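Local coordinates for importin subunit beta-1 (Saccharomyces cerevisiae, PDB 5OWU), which carries proteins into the nucleus as the importin beta subunit, working with importin alpha, which binds the classical nuclear localization signal of the cargo, at residues A[207-212]-A[249-254]; A[255-260]-A[313-318]. One frame throughout, in Å; residues are numbered along the deposited sequence.

Interaction 1 of 2, residues A[207-212]-A[249-254]; sequences DSLIFI and CKIMSL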
ATOM      1  N   ASP A 207     -17.463 -12.274  -0.784  1.00 30.08           N
ATOM      2  CA  ASP A 207     -17.860 -10.946  -0.308  1.00 28.97           C
ATOM      3  C   ASP A 207     -18.483 -11.000   1.081  1.00 33.25           C
ATOM      4  O   ASP A 207     -18.378 -10.038   1.850  1.00 29.39           O
ATOM      5  CB  ASP A 207     -18.859 -10.298  -1.271  1.00 33.02           C
ATOM      6  CG  ASP A 207     -18.231  -9.898  -2.594  1.00 43.77           C
ATOM      7  OD1 ASP A 207     -17.016  -9.627  -2.632  1.00 40.90           O
ATOM      8  OD2 ASP A 207     -18.966  -9.854  -3.599  1.00 32.55           O
ATOM      9  N   SER A 208     -19.152 -12.101   1.414  1.00 30.72           N
ATOM     10  CA  SER A 208     -19.926 -12.183   2.642  1.00 28.85           C
ATOM     11  C   SER A 208     -19.094 -12.578   3.852  1.00 32.32           C
ATOM     12  O   SER A 208     -19.573 -12.428   4.984  1.00 28.24           O
ATOM     13  CB  SER A 208     -21.042 -13.217   2.485  1.00 39.99           C
ATOM     14  OG  SER A 208     -20.513 -14.524   2.637  1.00 31.98           O
ATOM     15  N   LEU A 209     -17.880 -13.099   3.639  1.00 32.50           N
ATOM     16  CA  LEU A 209     -17.153 -13.761   4.724  1.00 35.85           C
ATOM     17  C   LEU A 209     -17.031 -12.911   5.990  1.00 37.45           C
ATOM     18  O   LEU A 209     -17.081 -13.445   7.105  1.00 32.73           O
ATOM     19  CB  LEU A 209     -15.769 -14.182   4.234  1.00 36.57           C
ATOM     20  CG  LEU A 209     -15.822 -15.311   3.202  1.00 33.61           C
ATOM     21  CD1 LEU A 209     -14.439 -15.653   2.733  1.00 35.08           C
ATOM     22  CD2 LEU A 209     -16.515 -16.561   3.737  1.00 29.28           C
ATOM     23  N   ILE A 210     -16.865 -11.596   5.858  1.00 33.47           N
ATOM     24  CA  ILE A 210     -16.650 -10.788   7.057  1.00 32.91           C
ATOM     25  C   ILE A 210     -17.901 -10.671   7.916  1.00 40.31           C
ATOM     26  O   ILE A 210     -17.810 -10.215   9.062  1.00 42.44           O
ATOM     27  CB  ILE A 210     -16.098  -9.398   6.665  1.00 47.79           C
ATOM     28  CG1 ILE A 210     -14.680  -9.566   6.104  1.00 46.79           C
ATOM     29  CG2 ILE A 210     -16.068  -8.448   7.860  1.00 62.43           C
ATOM     30  CD1 ILE A 210     -13.905  -8.282   5.869  1.00 61.58           C
ATOM     31  N   PHE A 211     -19.059 -11.110   7.422  1.00 35.69           N
ATOM     32  CA  PHE A 211     -20.315 -10.974   8.152  1.00 34.84           C
ATOM     33  C   PHE A 211     -20.837 -12.284   8.722  1.00 42.35           C
ATOM     34  O   PHE A 211     -21.959 -12.312   9.235  1.00 50.72           O
ATOM     35  CB  PHE A 211     -21.373 -10.353   7.241  1.00 33.70           C
ATOM     36  CG  PHE A 211     -21.006  -8.992   6.754  1.00 38.04           C
ATOM     37  CD1 PHE A 211     -21.095  -7.898   7.597  1.00 40.56           C
ATOM     38  CD2 PHE A 211     -20.553  -8.805   5.462  1.00 45.86           C
ATOM     39  CE1 PHE A 211     -20.750  -6.638   7.154  1.00 49.65           C
ATOM     40  CE2 PHE A 211     -20.206  -7.547   5.014  1.00 47.85           C
ATOM     41  CZ  PHE A 211     -20.305  -6.462   5.863  1.00 53.40           C
ATOM     42  N   ILE A 212     -20.056 -13.363   8.677  1.00 37.91           N
ATOM     43  CA  ILE A 212     -20.562 -14.669   9.067  1.00 36.12           C
ATOM     44  C   ILE A 212     -19.784 -15.243  10.250  1.00 39.96           C
ATOM     45  O   ILE A 212     -19.769 -16.449  10.444  1.00 35.06           O
ATOM     46  CB  ILE A 212     -20.567 -15.640   7.868  1.00 40.38           C
ATOM     47  CG1 ILE A 212     -19.145 -16.013   7.436  1.00 39.55           C
ATOM     48  CG2 ILE A 212     -21.302 -15.014   6.682  1.00 35.78           C
ATOM     49  CD1 ILE A 212     -19.094 -17.150   6.430  1.00 37.11           C
ATOM     50  N   CYS A 249      -8.903 -18.998   0.198  1.00 26.77           N
ATOM     51  CA  CYS A 249      -7.824 -18.142   0.680  1.00 26.04           C
ATOM     52  C   CYS A 249      -8.359 -17.094   1.639  1.00 34.35           C
ATOM     53  O   CYS A 249      -7.764 -16.840   2.700  1.00 26.22           O
ATOM     54  CB  CYS A 249      -7.109 -17.474  -0.495  1.00 31.19           C
ATOM     55  SG  CYS A 249      -6.152 -18.616  -1.521  1.00 34.75           S
ATOM     56  N   LYS A 250      -9.487 -16.472   1.287  1.00 28.58           N
ATOM     57  CA  LYS A 250     -10.053 -15.460   2.171  1.00 28.40           C
ATOM     58  C   LYS A 250     -10.477 -16.072   3.501  1.00 26.99           C
ATOM     59  O   LYS A 250     -10.289 -15.466   4.567  1.00 31.36           O
ATOM     60  CB  LYS A 250     -11.230 -14.776   1.484  1.00 30.59           C
ATOM     61  CG  LYS A 250     -11.245 -13.268   1.683  1.00 54.44           C
ATOM     62  CD  LYS A 250     -12.644 -12.672   1.569  1.00 51.55           C
ATOM     63  CE  LYS A 250     -12.624 -11.161   1.745  1.00 64.15           C
ATOM     64  NZ  LYS A 250     -12.018 -10.769   3.056  1.00 62.57           N
ATOM     65  N   ILE A 251     -11.046 -17.276   3.462  1.00 26.66           N
ATOM     66  CA  ILE A 251     -11.425 -17.965   4.692  1.00 25.70           C
ATOM     67  C   ILE A 251     -10.201 -18.258   5.540  1.00 35.94           C
ATOM     68  O   ILE A 251     -10.247 -18.158   6.767  1.00 30.94           O
ATOM     69  CB  ILE A 251     -12.194 -19.262   4.377  1.00 29.92           C
ATOM     70  CG1 ILE A 251     -13.576 -18.930   3.813  1.00 27.82           C
ATOM     71  CG2 ILE A 251     -12.328 -20.129   5.636  1.00 28.42           C
ATOM     72  CD1 ILE A 251     -14.278 -20.110   3.162  1.00 35.28           C
ATOM     73  N   MET A 252      -9.104 -18.682   4.915  1.00 30.51           N
ATOM     74  CA  MET A 252      -7.896 -18.953   5.687  1.00 32.12           C
ATOM     75  C   MET A 252      -7.408 -17.682   6.367  1.00 38.47           C
ATOM     76  O   MET A 252      -7.063 -17.693   7.557  1.00 37.67           O
ATOM     77  CB  MET A 252      -6.816 -19.537   4.773  1.00 32.72           C
ATOM     78  CG  MET A 252      -5.449 -19.759   5.426  1.00 33.56           C
ATOM     79  SD  MET A 252      -5.417 -21.075   6.650  1.00 32.31           S
ATOM     80  CE  MET A 252      -5.843 -22.497   5.628  1.00 31.72           C
ATOM     81  N   SER A 253      -7.408 -16.564   5.634  1.00 32.58           N
ATOM     82  CA  SER A 253      -6.937 -15.308   6.209  1.00 37.81           C
ATOM     83  C   SER A 253      -7.831 -14.836   7.355  1.00 36.97           C
ATOM     84  O   SER A 253      -7.329 -14.362   8.379  1.00 46.52           O
ATOM     85  CB  SER A 253      -6.845 -14.240   5.116  1.00 35.51           C
ATOM     86  OG  SER A 253      -6.420 -13.009   5.666  1.00 46.99           O
ATOM     87  N   LEU A 254      -9.152 -14.967   7.214  1.00 34.05           N
ATOM     88  CA  LEU A 254     -10.077 -14.428   8.214  1.00 34.41           C
ATOM     89  C   LEU A 254     -10.351 -15.380   9.374  1.00 36.21           C
ATOM     90  O   LEU A 254     -10.552 -14.938  10.509  1.00 32.07           O
ATOM     91  CB  LEU A 254     -11.409 -14.075   7.552  1.00 32.89           C
ATOM     92  CG  LEU A 254     -11.442 -12.822   6.687  1.00 39.85           C
ATOM     93  CD1 LEU A 254     -12.826 -12.687   6.071  1.00 47.93           C
ATOM     94  CD2 LEU A 254     -11.096 -11.591   7.513  1.00 46.51           C
TER
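Leu-209 is the main bump, pointing at helix 238-255 and pushing its CD1 methyl into the notch between Lys-250 and Ile-251. One wall of the notch is the aliphatic part of Lys-250: CD1 of Leu-209 lies 3.6 Å from CB of Lys-250 and 3.7 Å from its CD. The two side chains run past each other in opposite directions. The other wall is CG1 of Ile-251, 3.6 Å from CD1 of Leu-209. The same CG1 is also 3.8 Å from CD2 of Leu-209, so it faces both prongs of the leucine fork. These two side chains cross at about a right angle. The contact joins the chain at the C-terminal end of the second helix of HEAT 5 (195-208) to the second helix of HEAT 6 (238-255). A second bump points back the other way. Leu-254 sends CD1 into the hollow beside the base of Leu-209, where it is 3.8 Å from CB of Leu-209 and 3.6 Å from CG1 of Ile-210. Ile-210 starts out across the contact, not at helix 238-255, but its end comes nearer. Its CG1 lies anti to the carbonyl carbon (chi1 -68°), where it meets Leu-254. The Lys-250 chain is straight at chi3 and turns at chi4 (-57°), which brings NZ to 4.2 Å from CD1 of Ile-210. No hydrogen bond joins the segments, so their fit rests on shape. Beyond them, Ile-251 also packs on Met-226 of helix 219-233 and on Met-259.

Interaction 2 of 2, residues A[255-260]-A[313-318]; sequences YYTFMK and QSYNFA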
ATOM      1  N   TYR A 255     -10.390 -16.674   9.107  1.00 29.64           N
ATOM      2  CA  TYR A 255     -10.778 -17.683  10.081  1.00 26.97           C
ATOM      3  C   TYR A 255      -9.697 -18.745  10.223  1.00 34.42           C
ATOM      4  O   TYR A 255      -9.999 -19.921  10.415  1.00 28.68           O
ATOM      5  CB  TYR A 255     -12.113 -18.314   9.687  1.00 37.22           C
ATOM      6  CG  TYR A 255     -13.234 -17.305   9.606  1.00 31.34           C
ATOM      7  CD1 TYR A 255     -13.764 -16.742  10.760  1.00 35.83           C
ATOM      8  CD2 TYR A 255     -13.756 -16.906   8.380  1.00 37.86           C
ATOM      9  CE1 TYR A 255     -14.783 -15.806  10.701  1.00 39.61           C
ATOM     10  CE2 TYR A 255     -14.788 -15.965   8.312  1.00 34.28           C
ATOM     11  CZ  TYR A 255     -15.289 -15.423   9.478  1.00 34.79           C
ATOM     12  OH  TYR A 255     -16.304 -14.498   9.438  1.00 39.12           O
ATOM     13  N   TYR A 256      -8.432 -18.334  10.106  1.00 34.26           N
ATOM     14  CA  TYR A 256      -7.295 -19.214  10.357  1.00 41.47           C
ATOM     15  C   TYR A 256      -7.542 -20.103  11.573  1.00 46.35           C
ATOM     16  O   TYR A 256      -7.307 -21.315  11.521  1.00 31.82           O
ATOM     17  CB  TYR A 256      -6.015 -18.386  10.554  1.00 33.35           C
ATOM     18  CG  TYR A 256      -4.769 -19.218  10.786  1.00 32.85           C
ATOM     19  CD1 TYR A 256      -3.995 -19.669   9.722  1.00 39.89           C
ATOM     20  CD2 TYR A 256      -4.370 -19.554  12.075  1.00 41.83           C
ATOM     21  CE1 TYR A 256      -2.847 -20.441   9.942  1.00 35.70           C
ATOM     22  CE2 TYR A 256      -3.235 -20.313  12.300  1.00 46.39           C
ATOM     23  CZ  TYR A 256      -2.476 -20.755  11.236  1.00 35.14           C
ATOM     24  OH  TYR A 256      -1.348 -21.516  11.486  1.00 37.56           O
ATOM     25  N   THR A 257      -8.052 -19.518  12.662  1.00 38.68           N
ATOM     26  CA  THR A 257      -8.146 -20.239  13.927  1.00 39.58           C
ATOM     27  C   THR A 257      -8.989 -21.505  13.824  1.00 33.35           C
ATOM     28  O   THR A 257      -8.854 -22.393  14.673  1.00 33.94           O
ATOM     29  CB  THR A 257      -8.719 -19.322  15.017  1.00 43.60           C
ATOM     30  OG1 THR A 257      -8.572 -19.940  16.301  1.00 51.27           O
ATOM     31  CG2 THR A 257     -10.192 -19.012  14.770  1.00 34.48           C
ATOM     32  N   PHE A 258      -9.846 -21.614  12.809  1.00 34.02           N
ATOM     33  CA  PHE A 258     -10.733 -22.761  12.649  1.00 40.88           C
ATOM     34  C   PHE A 258     -10.265 -23.749  11.581  1.00 33.64           C
ATOM     35  O   PHE A 258     -10.992 -24.701  11.280  1.00 38.53           O
ATOM     36  CB  PHE A 258     -12.148 -22.292  12.296  1.00 36.09           C
ATOM     37  CG  PHE A 258     -12.799 -21.445  13.350  1.00 40.36           C
ATOM     38  CD1 PHE A 258     -13.170 -21.991  14.569  1.00 47.90           C
ATOM     39  CD2 PHE A 258     -13.081 -20.111  13.104  1.00 46.05           C
ATOM     40  CE1 PHE A 258     -13.787 -21.212  15.537  1.00 45.68           C
ATOM     41  CE2 PHE A 258     -13.702 -19.327  14.064  1.00 45.55           C
ATOM     42  CZ  PHE A 258     -14.057 -19.877  15.279  1.00 49.43           C
ATOM     43  N   MET A 259      -9.082 -23.560  11.003  1.00 30.25           N
ATOM     44  CA  MET A 259      -8.716 -24.326   9.816  1.00 33.26           C
ATOM     45  C   MET A 259      -7.999 -25.649  10.090  1.00 38.44           C
ATOM     46  O   MET A 259      -7.829 -26.440   9.155  1.00 35.47           O
ATOM     47  CB  MET A 259      -7.834 -23.472   8.910  1.00 29.91           C
ATOM     48  CG  MET A 259      -8.587 -22.314   8.262  1.00 38.13           C
ATOM     49  SD  MET A 259      -9.906 -22.861   7.154  1.00 31.16           S
ATOM     50  CE  MET A 259     -11.361 -22.671   8.193  1.00 33.68           C
ATOM     51  N   LYS A 260      -7.560 -25.918  11.316  1.00 30.46           N
ATOM     52  CA  LYS A 260      -6.757 -27.123  11.536  1.00 42.67           C
ATOM     53  C   LYS A 260      -7.486 -28.396  11.114  1.00 37.96           C
ATOM     54  O   LYS A 260      -6.897 -29.205  10.378  1.00 30.82           O
ATOM     55  CB  LYS A 260      -6.306 -27.183  13.003  1.00 31.58           C
ATOM     56  CG  LYS A 260      -5.237 -28.234  13.301  1.00 51.34           C
ATOM     57  CD  LYS A 260      -4.895 -28.252  14.785  1.00 52.63           C
ATOM     58  CE  LYS A 260      -3.758 -29.210  15.088  1.00 63.29           C
ATOM     59  NZ  LYS A 260      -3.652 -29.492  16.546  1.00 81.90           N
ATOM     60  N   GLN A 313      -2.456 -18.202  18.005  1.00 63.18           N
ATOM     61  CA  GLN A 313      -1.584 -19.369  17.993  1.00 62.60           C
ATOM     62  C   GLN A 313      -1.427 -19.865  16.564  1.00 51.63           C
ATOM     63  O   GLN A 313      -2.417 -20.015  15.841  1.00 48.60           O
ATOM     64  CB  GLN A 313      -2.147 -20.487  18.881  1.00 70.18           C
ATOM     65  CG  GLN A 313      -3.634 -20.769  18.660  1.00 73.42           C
ATOM     66  CD  GLN A 313      -4.090 -22.082  19.279  1.00 81.16           C
ATOM     67  OE1 GLN A 313      -3.276 -22.923  19.661  1.00 74.52           O
ATOM     68  NE2 GLN A 313      -5.404 -22.262  19.376  1.00 86.05           N
ATOM     69  N   SER A 314      -0.188 -20.115  16.155  1.00 45.24           N
ATOM     70  CA  SER A 314       0.060 -20.738  14.864  1.00 44.10           C
ATOM     71  C   SER A 314      -0.082 -22.248  14.983  1.00 36.21           C
ATOM     72  O   SER A 314       0.352 -22.850  15.968  1.00 44.98           O
ATOM     73  CB  SER A 314       1.453 -20.383  14.351  1.00 40.60           C
ATOM     74  OG  SER A 314       1.707 -20.984  13.090  1.00 37.24           O
ATOM     75  N   TYR A 315      -0.716 -22.851  13.983  1.00 33.59           N
ATOM     76  CA  TYR A 315      -0.749 -24.298  13.836  1.00 37.43           C
ATOM     77  C   TYR A 315       0.424 -24.831  13.027  1.00 41.13           C
ATOM     78  O   TYR A 315       0.550 -26.051  12.883  1.00 35.85           O
ATOM     79  CB  TYR A 315      -2.063 -24.731  13.180  1.00 32.00           C
ATOM     80  CG  TYR A 315      -3.286 -24.352  13.976  1.00 35.80           C
ATOM     81  CD1 TYR A 315      -3.460 -24.801  15.280  1.00 37.80           C
ATOM     82  CD2 TYR A 315      -4.274 -23.555  13.422  1.00 35.10           C
ATOM     83  CE1 TYR A 315      -4.585 -24.451  16.017  1.00 44.80           C
ATOM     84  CE2 TYR A 315      -5.402 -23.203  14.146  1.00 39.58           C
ATOM     85  CZ  TYR A 315      -5.551 -23.653  15.443  1.00 40.23           C
ATOM     86  OH  TYR A 315      -6.671 -23.297  16.161  1.00 45.43           O
ATOM     87  N   ASN A 316       1.272 -23.952  12.482  1.00 31.97           N
ATOM     88  CA  ASN A 316       2.493 -24.373  11.800  1.00 38.72           C
ATOM     89  C   ASN A 316       2.181 -25.280  10.613  1.00 37.51           C
ATOM     90  O   ASN A 316       2.834 -26.304  10.403  1.00 34.41           O
ATOM     91  CB  ASN A 316       3.451 -25.065  12.776  1.00 46.80           C
ATOM     92  CG  ASN A 316       3.948 -24.130  13.866  1.00 49.49           C
ATOM     93  OD1 ASN A 316       4.422 -23.032  13.582  1.00 48.13           O
ATOM     94  ND2 ASN A 316       3.826 -24.554  15.116  1.00 47.12           N
ATOM     95  N   PHE A 317       1.167 -24.900   9.834  1.00 35.38           N
ATOM     96  CA  PHE A 317       0.811 -25.655   8.633  1.00 34.31           C
ATOM     97  C   PHE A 317       1.984 -25.744   7.663  1.00 36.25           C
ATOM     98  O   PHE A 317       2.292 -26.820   7.134  1.00 35.25           O
ATOM     99  CB  PHE A 317      -0.381 -24.995   7.932  1.00 32.46           C
ATOM    100  CG  PHE A 317      -1.674 -25.065   8.707  1.00 32.15           C
ATOM    101  CD1 PHE A 317      -2.091 -26.255   9.287  1.00 29.62           C
ATOM    102  CD2 PHE A 317      -2.479 -23.942   8.836  1.00 33.44           C
ATOM    103  CE1 PHE A 317      -3.282 -26.318   9.989  1.00 34.94           C
ATOM    104  CE2 PHE A 317      -3.671 -23.999   9.541  1.00 38.83           C
ATOM    105  CZ  PHE A 317      -4.073 -25.192  10.117  1.00 42.13           C
ATOM    106  N   ALA A 318       2.622 -24.607   7.380  1.00 28.85           N
ATOM    107  CA  ALA A 318       3.699 -24.577   6.400  1.00 29.74           C
ATOM    108  C   ALA A 318       4.882 -25.411   6.871  1.00 29.40           C
ATOM    109  O   ALA A 318       5.390 -26.262   6.133  1.00 32.49           O
ATOM    110  CB  ALA A 318       4.127 -23.133   6.135  1.00 32.92           C
TER
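The CA atoms of Lys-260 and Tyr-315 are 7.0 Å apart. Segment 255-260 makes a short 3-10 turn at 256-258. Segment 313-318 is extended at first. Asn-316 then takes a left-handed conformation at the N-cap of helix 317-332. Before it, Ser-314 OG accepts from Asn-316 N in an ST turn.

Tyr-315 donates both hydrogen bonds across the contact, one from its backbone N and one from its hydroxyl. Tyr-315 N donates to Tyr-256 OH at 2.9 Å (151° at the hydrogen), in the plane of the Tyr-256 ring. Tyr-315 OH donates to Thr-257 O at 2.8 Å. The two tyrosine rings are nearly parallel, at 17°, but slid apart and barely overlapping. Lys-260 CB sits over the centre of one Tyr-315 face, 4.1 Å from the centroid, a CH-pi contact. Its extended chain brings CD to 3.8 Å from CD1 of Tyr-315. A leucine in place of Tyr-315 would probably leave Thr-257 O without this donor and Lys-260 CB without its aromatic face. Phe-317 completes the aromatic cluster, its CE2 3.7 Å from CE1 of Tyr-256. An aromatic side chain of another protein's chain packs edge-to-face with Phe-317.

Helix 280-306 backs the cluster: Glu-297 OE2 is hydrogen-bonded to Tyr-256 OH and Phe-317 N, Ile-300 touches Tyr-256 and Ile-293 touches Phe-317. The contact thus joins the linker between helices 238-255 and 260-274 to the start of helix 317-332.

From the N terminus, the chain first leaves helix 195-208 and passes through helices 213-216 and 219-233. Interaction 1 closes this loop of 36 residues on helix 238-255. Interaction 2 opens at the very next residue. Its loop of 52 residues holds helices 260-274 and 280-306 and closes at the start of helix 317-332. The loops follow in series and neither nest nor cross. The centres of the two interactions are about 15 Å apart, and their residues touch: Tyr-255 OH probably bonds to Leu-209 O, and Met-259 packs on Ile-251 and Met-252. Interaction 1 ties HEAT 5 to HEAT 6, and interaction 2 ties the linker between HEAT 6 and HEAT 7 to HEAT 8.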